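Local coordinates for class II aldolase/adducin N-terminal domain-containing protein (Thermoplasma acidophilum, PDB 3M4R) that binds a zinc ion and forms the N-terminal class II aldolase-type domain of a longer protein of uncertain function, probably an oxidoreductase, at residues Arg59-Gly64 and Glu110-Ser114; Ala135-Ile139 and Ala211-Ile215. One frame throughout, in Å; residues are numbered along the deposited sequence. Where two conformers were deposited one is given.

Contact 1: residues Arg59-Gly64 and Glu110-Ser114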
ATOM      1  N   ARG A  59      -9.920   2.219  -4.216  1.00 21.93           N
ATOM      2  CA  ARG A  59     -10.418   0.913  -3.814  1.00 21.64           C
ATOM      3  C   ARG A  59      -9.294   0.286  -3.001  1.00 21.91           C
ATOM      4  O   ARG A  59      -8.235  -0.068  -3.532  1.00 21.29           O
ATOM      5  CB  ARG A  59     -10.754   0.061  -5.053  1.00 22.45           C
ATOM      6  CG  ARG A  59     -12.102   0.380  -5.746  1.00 21.48           C
ATOM      7  CD  ARG A  59     -13.287  -0.192  -4.963  1.00 24.22           C
ATOM      8  NE  ARG A  59     -14.553   0.412  -5.350  1.00 24.34           N
ATOM      9  CZ  ARG A  59     -15.737   0.224  -4.754  1.00 25.57           C
ATOM     10  NH1 ARG A  59     -15.885  -0.617  -3.756  1.00 24.40           N
ATOM     11  NH2 ARG A  59     -16.805   0.915  -5.174  1.00 26.55           N
ATOM     12  N   VAL A  60      -9.513   0.195  -1.703  1.00 21.00           N
ATOM     13  CA  VAL A  60      -8.480  -0.171  -0.762  1.00 21.27           C
ATOM     14  C   VAL A  60      -8.930  -1.400  -0.001  1.00 22.24           C
ATOM     15  O   VAL A  60     -10.108  -1.568   0.297  1.00 22.34           O
ATOM     16  CB  VAL A  60      -8.146   0.961   0.223  1.00 21.92           C
ATOM     17  CG1 VAL A  60      -9.375   1.326   1.123  1.00 18.87           C
ATOM     18  CG2 VAL A  60      -6.953   0.607   1.114  1.00 19.70           C
ATOM     19  N   LYS A  61      -7.964  -2.264   0.309  1.00 22.80           N
ATOM     20  CA  LYS A  61      -8.208  -3.475   1.057  1.00 23.65           C
ATOM     21  C   LYS A  61      -8.996  -3.215   2.321  1.00 24.19           C
ATOM     22  O   LYS A  61      -8.715  -2.262   3.009  1.00 23.47           O
ATOM     23  CB  LYS A  61      -6.864  -4.127   1.410  1.00 24.86           C
ATOM     24  CG  LYS A  61      -7.007  -5.487   1.990  1.00 26.53           C
ATOM     25  CD  LYS A  61      -6.596  -5.512   3.369  1.00 28.93           C
ATOM     26  CE  LYS A  61      -6.434  -6.931   3.876  1.00 24.92           C
ATOM     27  NZ  LYS A  61      -7.243  -7.052   5.156  1.00 20.18           N
ATOM     28  N   ASN A  62      -9.966  -4.081   2.633  1.00 23.36           N
ATOM     29  CA  ASN A  62     -10.825  -3.881   3.793  1.00 24.05           C
ATOM     30  C   ASN A  62     -10.690  -5.005   4.797  1.00 24.04           C
ATOM     31  O   ASN A  62      -9.922  -5.926   4.581  1.00 22.26           O
ATOM     32  CB  ASN A  62     -12.290  -3.618   3.367  1.00 23.54           C
ATOM     33  CG  ASN A  62     -12.921  -4.774   2.669  1.00 24.24           C
ATOM     34  OD1 ASN A  62     -12.715  -5.920   3.057  1.00 20.01           O
ATOM     35  ND2 ASN A  62     -13.771  -4.478   1.661  1.00 23.57           N
ATOM     36  N   SER A  63     -11.421  -4.917   5.904  1.00 24.45           N
ATOM     37  CA  SER A  63     -11.265  -5.866   7.020  1.00 25.38           C
ATOM     38  C   SER A  63     -11.977  -7.191   6.794  1.00 25.30           C
ATOM     39  O   SER A  63     -11.966  -8.048   7.665  1.00 26.46           O
ATOM     40  CB  SER A  63     -11.831  -5.243   8.295  1.00 26.11           C
ATOM     41  OG  SER A  63     -13.172  -4.861   8.078  1.00 27.07           O
ATOM     42  N   GLY A  64     -12.652  -7.344   5.664  1.00 25.45           N
ATOM     43  CA  GLY A  64     -13.428  -8.557   5.400  1.00 25.99           C
ATOM     44  C   GLY A  64     -12.624  -9.788   4.922  1.00 25.91           C
ATOM     45  O   GLY A  64     -13.208 -10.846   4.756  1.00 25.10           O
ATOM     46  N   GLU A 110     -20.254  -1.230   2.810  1.00 23.50           N
ATOM     47  CA  GLU A 110     -19.039  -2.032   2.641  1.00 23.67           C
ATOM     48  C   GLU A 110     -18.274  -2.242   3.937  1.00 23.83           C
ATOM     49  O   GLU A 110     -18.468  -1.497   4.910  1.00 24.08           O
ATOM     50  CB  GLU A 110     -18.108  -1.435   1.590  1.00 23.00           C
ATOM     51  CG  GLU A 110     -18.720  -1.476   0.250  1.00 23.34           C
ATOM     52  CD  GLU A 110     -17.866  -0.821  -0.828  1.00 23.57           C
ATOM     53  OE1 GLU A 110     -16.968  -0.019  -0.529  1.00 19.93           O
ATOM     54  OE2 GLU A 110     -18.125  -1.099  -2.003  1.00 24.03           O
ATOM     55  N   PRO A 111     -17.428  -3.294   3.974  1.00 23.90           N
ATOM     56  CA  PRO A 111     -16.578  -3.476   5.158  1.00 24.26           C
ATOM     57  C   PRO A 111     -15.616  -2.290   5.375  1.00 23.45           C
ATOM     58  O   PRO A 111     -15.221  -1.621   4.422  1.00 22.60           O
ATOM     59  CB  PRO A 111     -15.827  -4.780   4.868  1.00 24.47           C
ATOM     60  CG  PRO A 111     -16.638  -5.477   3.751  1.00 24.27           C
ATOM     61  CD  PRO A 111     -17.151  -4.318   2.942  1.00 24.31           C
ATOM     62  N   SER A 112     -15.290  -2.015   6.638  1.00 23.93           N
ATOM     63  CA  SER A 112     -14.380  -0.905   6.977  0.50 24.02           C
ATOM     64  C   SER A 112     -13.064  -0.980   6.195  1.00 23.57           C
ATOM     65  O   SER A 112     -12.489  -2.038   6.052  1.00 24.06           O
ATOM     66  CB  SER A 112     -14.083  -0.893   8.470  0.50 24.61           C
ATOM     67  OG  SER A 112     -15.245  -0.587   9.216  0.50 25.44           O
ATOM     68  N   PRO A 113     -12.587   0.162   5.690  1.00 22.28           N
ATOM     69  CA  PRO A 113     -11.353   0.200   4.945  1.00 21.66           C
ATOM     70  C   PRO A 113     -10.145   0.065   5.887  1.00 21.33           C
ATOM     71  O   PRO A 113     -10.232   0.373   7.085  1.00 19.12           O
ATOM     72  CB  PRO A 113     -11.381   1.592   4.273  1.00 21.58           C
ATOM     73  CG  PRO A 113     -12.150   2.427   5.239  1.00 20.60           C
ATOM     74  CD  PRO A 113     -13.202   1.512   5.808  1.00 22.50           C
ATOM     75  N   SER A 114      -9.054  -0.456   5.339  1.00 20.19           N
ATOM     76  CA  SER A 114      -7.764  -0.534   6.042  1.00 21.10           C
ATOM     77  C   SER A 114      -7.489   0.730   6.847  1.00 21.03           C
ATOM     78  O   SER A 114      -7.652   1.834   6.329  1.00 21.65           O
ATOM     79  CB  SER A 114      -6.617  -0.688   5.021  1.00 21.24           C
ATOM     80  OG  SER A 114      -5.336  -0.711   5.675  1.00 22.91           O
TER
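The backbones meet in a single beta bridge, Asn-62 opposite Pro-113, with CA atoms 4.3 Å apart. Two hydrogen bonds frame it: Ser-114 N donates to Lys-61 O (3.0 Å) and Ser-63 N to Ser-112 O (3.1 Å). They come from the flanking residues, as in a non-hydrogen-bonded antiparallel pair, so Pro-113 needs no amide hydrogen. The one ionic link is the salt bridge from Arg-59 NH1 to Glu-110 OE2 (2.9 Å), near the guanidinium plane; Arg-59 also pairs with Glu-47 on strand 40-48. Apolar packing is slight, with Val-60 CG1 lying 3.7 Å from Pro-113 CB. Asn-62 OD1 accepts from Gly-64 N (3.0 Å), an Asx turn that bends the chain as it leaves the strand, while the ND2 of Asn-62 hydrogen-bonds to Thr-76 OG1 and Arg-73 O. Ser-114 OG is hydrogen-bonded to the backbone N of Glu-116, a zinc ligand. The contact thus fastens the end of a central-sheet strand to the loop leading into the zinc site of this class II aldolase/adducin-type domain.

Contact 2: residues Ala135-Ile139 and Ala211-Ile215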
ATOM      1  N   ALA A 135      11.876  -9.850   5.979  1.00 24.60           N
ATOM      2  CA  ALA A 135      13.233  -9.429   5.646  1.00 24.67           C
ATOM      3  C   ALA A 135      13.411  -7.897   5.692  1.00 24.44           C
ATOM      4  O   ALA A 135      14.508  -7.399   5.938  1.00 24.38           O
ATOM      5  CB  ALA A 135      13.645  -9.969   4.269  1.00 24.37           C
ATOM      6  N   ILE A 136      12.345  -7.148   5.462  1.00 23.90           N
ATOM      7  CA  ILE A 136      12.428  -5.685   5.579  1.00 23.96           C
ATOM      8  C   ILE A 136      12.495  -5.276   7.052  1.00 24.03           C
ATOM      9  O   ILE A 136      13.231  -4.345   7.417  1.00 25.12           O
ATOM     10  CB  ILE A 136      11.274  -4.994   4.869  1.00 23.24           C
ATOM     11  CG1 ILE A 136      11.457  -5.097   3.342  1.00 23.47           C
ATOM     12  CG2 ILE A 136      11.154  -3.539   5.315  1.00 23.84           C
ATOM     13  CD1 ILE A 136      12.658  -4.317   2.733  1.00 24.04           C
ATOM     14  N   LEU A 137      11.736  -5.972   7.891  1.00 23.56           N
ATOM     15  CA  LEU A 137      11.755  -5.726   9.317  1.00 24.07           C
ATOM     16  C   LEU A 137      13.137  -6.040   9.880  1.00 24.48           C
ATOM     17  O   LEU A 137      13.652  -5.262  10.668  1.00 25.22           O
ATOM     18  CB  LEU A 137      10.681  -6.556  10.037  1.00 23.94           C
ATOM     19  CG  LEU A 137       9.190  -6.143   9.962  1.00 23.83           C
ATOM     20  CD1 LEU A 137       8.322  -7.136  10.787  1.00 22.32           C
ATOM     21  CD2 LEU A 137       8.965  -4.716  10.472  1.00 22.45           C
ATOM     22  N   SER A 138      13.742  -7.152   9.443  1.00 24.66           N
ATOM     23  CA  SER A 138      15.079  -7.538   9.885  1.00 25.27           C
ATOM     24  C   SER A 138      16.148  -6.528   9.515  1.00 24.93           C
ATOM     25  O   SER A 138      16.925  -6.127  10.363  1.00 24.85           O
ATOM     26  CB  SER A 138      15.523  -8.863   9.270  1.00 25.66           C
ATOM     27  OG  SER A 138      14.724  -9.937   9.713  1.00 27.50           O
ATOM     28  N   ILE A 139      16.195  -6.134   8.243  1.00 24.47           N
ATOM     29  CA  ILE A 139      17.234  -5.218   7.796  1.00 23.69           C
ATOM     30  C   ILE A 139      17.083  -3.856   8.445  1.00 23.53           C
ATOM     31  O   ILE A 139      18.076  -3.218   8.780  1.00 24.37           O
ATOM     32  CB  ILE A 139      17.337  -5.093   6.243  1.00 23.31           C
ATOM     33  CG1 ILE A 139      18.781  -4.718   5.873  1.00 22.51           C
ATOM     34  CG2 ILE A 139      16.353  -4.067   5.704  1.00 21.65           C
ATOM     35  CD1 ILE A 139      19.090  -4.744   4.402  1.00 21.22           C
ATOM     36  N   ALA A 211      16.741  -7.382   0.225  1.00 27.85           N
ATOM     37  CA  ALA A 211      16.831  -7.406   1.679  1.00 28.72           C
ATOM     38  C   ALA A 211      17.166  -8.812   2.162  1.00 29.52           C
ATOM     39  O   ALA A 211      18.047  -8.990   2.996  1.00 28.81           O
ATOM     40  CB  ALA A 211      15.499  -6.951   2.315  1.00 28.10           C
ATOM     41  N   GLU A 212      16.424  -9.790   1.657  1.00 30.74           N
ATOM     42  CA  GLU A 212      16.607 -11.181   2.058  1.00 32.87           C
ATOM     43  C   GLU A 212      18.007 -11.691   1.672  1.00 32.93           C
ATOM     44  O   GLU A 212      18.730 -12.199   2.520  1.00 32.31           O
ATOM     45  CB  GLU A 212      15.523 -12.069   1.444  1.00 33.90           C
ATOM     46  CG  GLU A 212      15.242 -13.332   2.257  1.00 37.61           C
ATOM     47  CD  GLU A 212      14.377 -14.319   1.497  1.00 42.19           C
ATOM     48  OE1 GLU A 212      14.843 -15.461   1.307  1.00 46.96           O
ATOM     49  OE2 GLU A 212      13.257 -13.947   1.074  1.00 46.83           O
ATOM     50  N   ASN A 213      18.378 -11.507   0.404  1.00 33.68           N
ATOM     51  CA  ASN A 213      19.746 -11.784  -0.086  1.00 34.10           C
ATOM     52  C   ASN A 213      20.805 -11.302   0.882  1.00 34.03           C
ATOM     53  O   ASN A 213      21.760 -12.019   1.164  1.00 32.72           O
ATOM     54  CB  ASN A 213      20.028 -11.047  -1.407  1.00 34.83           C
ATOM     55  CG  ASN A 213      19.562 -11.805  -2.642  1.00 37.70           C
ATOM     56  OD1 ASN A 213      19.452 -13.031  -2.628  1.00 42.77           O
ATOM     57  ND2 ASN A 213      19.315 -11.068  -3.738  1.00 40.60           N
ATOM     58  N   PHE A 214      20.641 -10.068   1.357  1.00 33.90           N
ATOM     59  CA  PHE A 214      21.624  -9.422   2.222  1.00 34.50           C
ATOM     60  C   PHE A 214      21.694 -10.005   3.632  1.00 35.09           C
ATOM     61  O   PHE A 214      22.786 -10.150   4.186  1.00 35.31           O
ATOM     62  CB  PHE A 214      21.387  -7.911   2.305  1.00 34.30           C
ATOM     63  CG  PHE A 214      22.288  -7.220   3.294  1.00 33.77           C
ATOM     64  CD1 PHE A 214      23.558  -6.804   2.918  1.00 34.85           C
ATOM     65  CD2 PHE A 214      21.883  -7.027   4.606  1.00 33.19           C
ATOM     66  CE1 PHE A 214      24.415  -6.191   3.849  1.00 34.65           C
ATOM     67  CE2 PHE A 214      22.718  -6.415   5.530  1.00 33.38           C
ATOM     68  CZ  PHE A 214      23.982  -5.995   5.153  1.00 33.88           C
ATOM     69  N   ILE A 215      20.557 -10.328   4.230  1.00 35.53           N
ATOM     70  CA  ILE A 215      20.583 -10.992   5.544  1.00 36.44           C
ATOM     71  C   ILE A 215      20.762 -12.560   5.475  1.00 36.82           C
ATOM     72  O   ILE A 215      20.901 -13.206   6.512  1.00 36.86           O
ATOM     73  CB  ILE A 215      19.349 -10.585   6.399  1.00 36.54           C
ATOM     74  CG1 ILE A 215      18.063 -11.207   5.852  1.00 37.16           C
ATOM     75  CG2 ILE A 215      19.196  -9.038   6.472  1.00 35.67           C
ATOM     76  CD1 ILE A 215      16.763 -10.569   6.426  1.00 37.62           C
TER
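Ile-139, with 64 Å² buried, and Ile-215, with 62 Å², are the principal contributors to this helix-helix contact, followed by Ala-135 and Ala-211 at 58 Å² each. The side chain of Ile-139 extends across the interface until its CD1 lies 3.6 Å from CD2 of Phe-214 and 4.4 Å from CA of Ala-211. Ile-215 reaches back the other way: its CD1 rests 3.5 Å from CB of Ser-138 and 3.8 Å from CB of Ala-135, and its CG2 approaches CB of Ile-139 at 4.4 Å. The two isoleucines therefore pack past one another, each against the neighbouring helix.

Close approach of the backbones is allowed by Ala-135 and Ala-211, whose CB atoms are 4.0 Å apart; the nearest CA atoms are those of Ala-135 and Glu-212, 5.2 Å apart, and the CA-to-CB bond of Glu-212 points sideways. The short helical segments approach to 9.0 Å between axes and cross at 54°, joining helix 134-140 to the C-terminal end of helix 197-215 within the class II aldolase/adducin-type domain. Helix 134-140 begins just after two zinc ligands, His-130 in strand 127-131 and His-132 just beyond it.

Ala-211 has a further apolar neighbour in Ile-136, whose CD1 is 3.9 Å from CB of Ala-211, although the CA-to-CB bond of Ile-136 points away from the other helix. Helix 146-153 extends this apolar cluster, with Leu-153 touching Ile-136 and Ala-211, and Ile-152 touching Ile-139 and Phe-214.

From the N terminus, the chain passes through helix 16-28 and strand 40-48 to strand 54-61, at whose end contact 1 opens; it closes when residues 110-114 return after strand 75-79 and helices 80-85 and 94-103. The chain then runs through helix 117-121 and strand 127-131 before contact 2 opens at 135-139. Its larger loop, through strands 156-159, 182-185 and 189-194, closes near the C-terminal end of helix 197-215. The two loops follow in series, neither nesting nor crossing. The centres of contacts 1 and 2 are about 29 Å apart, on opposite sides of the chain's centre. Glu-116, His-130 and His-132 fall between the loops, whereas His-188 lies within the second.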